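Local coordinates for starch synthase I (Hordeum vulgare, PDB 4HLN), which belongs to the plant starch synthases, two-domain glycosyltransferases of the GT-B fold, and carries a bound glycan in this structure, at residues A[322-330]-A[342-353]. Residues are numbered along the deposited sequence; the frame is centred on the assembly and turned at random.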
loop_
_atom_site.group_PDB
_atom_site.type_symbol
_atom_site.label_atom_id
_atom_site.label_comp_id
_atom_site.label_asym_id
_atom_site.label_seq_id
_atom_site.Cartn_x
_atom_site.Cartn_y
_atom_site.Cartn_z
ATOM N N TRP A 322 -20.865 17.110 -16.170
ATOM C CA TRP A 322 -19.934 16.241 -15.461
ATOM C C TRP A 322 -20.392 15.825 -14.081
ATOM O O TRP A 322 -19.796 14.937 -13.479
ATOM C CB TRP A 322 -18.529 16.846 -15.424
ATOM C CG TRP A 322 -17.904 16.671 -16.735
ATOM C CD1 TRP A 322 -17.844 17.586 -17.739
ATOM C CD2 TRP A 322 -17.309 15.472 -17.241
ATOM N NE1 TRP A 322 -17.213 17.043 -18.831
ATOM C CE2 TRP A 322 -16.876 15.745 -18.555
ATOM C CE3 TRP A 322 -17.076 14.199 -16.704
ATOM C CZ2 TRP A 322 -16.232 14.790 -19.349
ATOM C CZ3 TRP A 322 -16.429 13.250 -17.491
ATOM C CH2 TRP A 322 -16.011 13.553 -18.799
ATOM N N TYR A 323 -21.459 16.450 -13.602
ATOM C CA TYR A 323 -22.037 16.083 -12.322
ATOM C C TYR A 323 -22.173 14.566 -12.181
ATOM O O TYR A 323 -21.790 14.012 -11.160
ATOM C CB TYR A 323 -23.380 16.785 -12.104
ATOM C CG TYR A 323 -24.052 16.383 -10.821
ATOM C CD1 TYR A 323 -23.415 16.563 -9.602
ATOM C CD2 TYR A 323 -25.325 15.814 -10.821
ATOM C CE1 TYR A 323 -24.024 16.180 -8.404
ATOM C CE2 TYR A 323 -25.945 15.438 -9.633
ATOM C CZ TYR A 323 -25.286 15.624 -8.427
ATOM O OH TYR A 323 -25.877 15.247 -7.245
ATOM N N GLY A 324 -22.670 13.883 -13.204
ATOM C CA GLY A 324 -22.841 12.435 -13.108
ATOM C C GLY A 324 -21.606 11.630 -12.692
ATOM O O GLY A 324 -21.709 10.539 -12.126
ATOM N N ALA A 325 -20.425 12.148 -12.992
ATOM C CA ALA A 325 -19.204 11.418 -12.702
ATOM C C ALA A 325 -18.910 11.468 -11.212
ATOM O O ALA A 325 -18.350 10.530 -10.644
ATOM C CB ALA A 325 -18.052 12.012 -13.467
ATOM N N LEU A 326 -19.282 12.583 -10.592
ATOM C CA LEU A 326 -19.053 12.779 -9.177
ATOM C C LEU A 326 -20.282 12.474 -8.334
ATOM O O LEU A 326 -20.187 12.404 -7.124
ATOM C CB LEU A 326 -18.612 14.209 -8.910
ATOM C CG LEU A 326 -17.114 14.442 -9.020
ATOM C CD1 LEU A 326 -16.671 14.085 -10.405
ATOM C CD2 LEU A 326 -16.870 15.886 -8.777
ATOM N N GLU A 327 -21.426 12.300 -8.984
ATOM C CA GLU A 327 -22.667 12.093 -8.285
ATOM C C GLU A 327 -22.635 10.808 -7.467
ATOM O O GLU A 327 -22.215 9.756 -7.953
ATOM C CB GLU A 327 -23.801 12.012 -9.282
ATOM C CG GLU A 327 -25.137 11.818 -8.621
ATOM C CD GLU A 327 -26.231 11.568 -9.628
ATOM O OE1 GLU A 327 -25.898 11.193 -10.781
ATOM O OE2 GLU A 327 -27.414 11.752 -9.261
ATOM N N TRP A 328 -23.108 10.898 -6.231
ATOM C CA TRP A 328 -23.144 9.755 -5.339
ATOM C C TRP A 328 -24.349 9.894 -4.405
ATOM O O TRP A 328 -24.428 10.822 -3.592
ATOM C CB TRP A 328 -21.874 9.752 -4.533
ATOM C CG TRP A 328 -21.529 8.483 -3.856
ATOM C CD1 TRP A 328 -21.308 8.302 -2.512
ATOM C CD2 TRP A 328 -21.289 7.219 -4.477
ATOM N NE1 TRP A 328 -20.951 7.004 -2.265
ATOM C CE2 TRP A 328 -20.928 6.315 -3.453
ATOM C CE3 TRP A 328 -21.333 6.763 -5.799
ATOM C CZ2 TRP A 328 -20.629 4.979 -3.710
ATOM C CZ3 TRP A 328 -21.034 5.436 -6.054
ATOM C CH2 TRP A 328 -20.692 4.558 -5.013
ATOM N N VAL A 329 -25.303 8.986 -4.537
ATOM C CA VAL A 329 -26.456 8.979 -3.645
ATOM C C VAL A 329 -26.400 7.859 -2.613
ATOM O O VAL A 329 -26.288 6.678 -2.959
ATOM C CB VAL A 329 -27.755 8.824 -4.424
ATOM C CG1 VAL A 329 -28.927 8.768 -3.455
ATOM C CG2 VAL A 329 -27.907 9.977 -5.422
ATOM N N PHE A 330 -26.485 8.222 -1.339
ATOM C CA PHE A 330 -26.505 7.199 -0.294
ATOM C C PHE A 330 -27.843 6.477 -0.191
ATOM O O PHE A 330 -28.922 7.087 -0.316
ATOM C CB PHE A 330 -26.079 7.767 1.049
ATOM C CG PHE A 330 -24.622 8.128 1.109
ATOM C CD1 PHE A 330 -23.673 7.176 1.447
ATOM C CD2 PHE A 330 -24.194 9.413 0.800
ATOM C CE1 PHE A 330 -22.322 7.508 1.502
ATOM C CE2 PHE A 330 -22.850 9.745 0.855
ATOM C CZ PHE A 330 -21.913 8.791 1.205
ATOM N N GLY A 342 -29.739 12.300 0.836
ATOM C CA GLY A 342 -28.557 11.473 0.663
ATOM C C GLY A 342 -27.701 11.769 -0.569
ATOM O O GLY A 342 -26.988 10.891 -1.053
ATOM N N GLU A 343 -27.765 13.001 -1.074
ATOM C CA GLU A 343 -27.055 13.369 -2.300
ATOM C C GLU A 343 -25.677 13.972 -2.043
ATOM O O GLU A 343 -25.542 14.951 -1.300
ATOM C CB GLU A 343 -27.891 14.349 -3.119
ATOM C CG GLU A 343 -29.148 13.740 -3.703
ATOM C CD GLU A 343 -30.148 14.792 -4.167
ATOM O OE1 GLU A 343 -30.142 15.923 -3.612
ATOM O OE2 GLU A 343 -30.944 14.477 -5.084
ATOM N N ALA A 344 -24.661 13.405 -2.689
ATOM C CA ALA A 344 -23.287 13.831 -2.448
ATOM C C ALA A 344 -22.423 13.888 -3.710
ATOM O O ALA A 344 -22.818 13.435 -4.778
ATOM C CB ALA A 344 -22.664 12.896 -1.481
ATOM N N VAL A 345 -21.222 14.430 -3.560
ATOM C CA VAL A 345 -20.174 14.221 -4.547
ATOM C C VAL A 345 -19.061 13.415 -3.919
ATOM O O VAL A 345 -18.774 13.545 -2.733
ATOM C CB VAL A 345 -19.624 15.522 -5.107
ATOM C CG1 VAL A 345 -20.720 16.229 -5.890
ATOM C CG2 VAL A 345 -19.111 16.391 -3.983
ATOM N N ASN A 346 -18.447 12.568 -4.728
ATOM C CA ASN A 346 -17.514 11.592 -4.219
ATOM C C ASN A 346 -16.247 11.569 -5.074
ATOM O O ASN A 346 -16.192 10.904 -6.104
ATOM C CB ASN A 346 -18.195 10.219 -4.193
ATOM C CG ASN A 346 -17.325 9.137 -3.569
ATOM O OD1 ASN A 346 -16.097 9.164 -3.684
ATOM N ND2 ASN A 346 -17.964 8.159 -2.921
ATOM N N PHE A 347 -15.228 12.289 -4.623
ATOM C CA PHE A 347 -13.954 12.355 -5.322
ATOM C C PHE A 347 -13.425 11.026 -5.827
ATOM O O PHE A 347 -13.174 10.877 -7.029
ATOM C CB PHE A 347 -12.887 13.056 -4.481
ATOM C CG PHE A 347 -12.890 14.560 -4.626
ATOM C CD1 PHE A 347 -14.082 15.252 -4.837
ATOM C CD2 PHE A 347 -11.702 15.281 -4.561
ATOM C CE1 PHE A 347 -14.090 16.632 -4.956
ATOM C CE2 PHE A 347 -11.698 16.658 -4.685
ATOM C CZ PHE A 347 -12.899 17.336 -4.881
ATOM N N LEU A 348 -13.227 10.079 -4.915
ATOM C CA LEU A 348 -12.668 8.779 -5.270
ATOM C C LEU A 348 -13.535 8.109 -6.322
ATOM O O LEU A 348 -13.028 7.574 -7.313
ATOM C CB LEU A 348 -12.573 7.896 -4.031
ATOM C CG LEU A 348 -11.660 6.685 -4.162
ATOM C CD1 LEU A 348 -10.271 7.183 -4.417
ATOM C CD2 LEU A 348 -11.675 5.863 -2.889
ATOM N N LYS A 349 -14.850 8.149 -6.102
ATOM C CA LYS A 349 -15.794 7.611 -7.060
ATOM C C LYS A 349 -15.575 8.225 -8.453
ATOM O O LYS A 349 -15.572 7.520 -9.457
ATOM C CB LYS A 349 -17.221 7.865 -6.578
ATOM C CG LYS A 349 -18.308 7.288 -7.468
ATOM C CD LYS A 349 -18.817 8.301 -8.487
ATOM C CE LYS A 349 -20.019 7.760 -9.282
ATOM N NZ LYS A 349 -20.614 8.773 -10.215
ATOM N N GLY A 350 -15.407 9.544 -8.489
ATOM C CA GLY A 350 -15.162 10.281 -9.715
ATOM C C GLY A 350 -13.958 9.777 -10.485
ATOM O O GLY A 350 -13.998 9.653 -11.713
ATOM N N ALA A 351 -12.890 9.474 -9.757
ATOM C CA ALA A 351 -11.694 8.896 -10.356
ATOM C C ALA A 351 -11.926 7.463 -10.807
ATOM O O ALA A 351 -11.426 7.058 -11.843
ATOM C CB ALA A 351 -10.541 8.935 -9.378
ATOM N N VAL A 352 -12.667 6.687 -10.024
ATOM C CA VAL A 352 -12.889 5.288 -10.368
ATOM C C VAL A 352 -13.608 5.242 -11.696
ATOM O O VAL A 352 -13.384 4.365 -12.539
ATOM C CB VAL A 352 -13.737 4.579 -9.310
ATOM C CG1 VAL A 352 -14.467 3.413 -9.928
ATOM C CG2 VAL A 352 -12.871 4.123 -8.156
ATOM N N VAL A 353 -14.462 6.232 -11.882
ATOM C CA VAL A 353 -15.252 6.322 -13.081
ATOM C C VAL A 353 -14.450 6.783 -14.309
ATOM O O VAL A 353 -14.771 6.385 -15.408
ATOM C CB VAL A 353 -16.485 7.206 -12.828
ATOM C CG1 VAL A 353 -16.880 7.975 -14.070
ATOM C CG2 VAL A 353 -17.625 6.352 -12.313
#
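Trp328 and Ala344 form the hydrogen-bonded pair of a short antiparallel ladder, flanked by the non-hydrogen-bonded pairs Glu327-Val345 and Val329-Glu343, with strands 327-329 and 343-346 running at 134° to each other. Trp328 N donates to Ala344 O at 2.9 Å and Ala344 N to Trp328 O at 2.7 Å. Phe330 N to Gly342 O and Asn346 N to Leu326 O extend the pairing at its two ends. On the face bearing Trp328 and Ala344, the indole lies beside Asn346, whose amide stands nearly upright on it, the two planes 85° apart. Asn346 ND2 sits over one face of the indole, offset toward the rim and 3.3 Å from Trp328 NE1; both nitrogens are donors, so this is packing, and ND2 bonds instead to Gln305 OE1. Asn346 CB makes a CH-pi contact with the five-membered ring. The same asparagine is the N-cap of helix 347-354: with CG anti to the backbone N (chi1 -176°), Asn346 OD1 accepts a nearly straight hydrogen bond from Lys349 N at 2.9 Å, the donor standing above the carbonyl plane. Lys349 reaches back toward 322-330, Lys349 CG against Trp328 CE3 at 3.5 Å and its chain bent at chi2, bringing NZ among backbone carbonyls. Lys349 NZ donates to Glu327 O at 2.9 Å, in the carbonyl plane on a lone pair, and more weakly to Ala325 O. Ala325 O also accepts a CA-H...O contact from Gly350 CA. On the sheet face bearing Glu327 and Val345, Val345 CG1 meets the edge of the Tyr323 ring, while strand 307-309 pairs with the far side of 343-346. The contact thus holds 323-326 and edge strand 327-329 against strand 343-346 and the start of helix 347-354 in the starch synthase catalytic domain. The ammonium of the buried Lys349 is met by main-chain oxygens, whose partial negative charge would be expected to stabilise its protonated form.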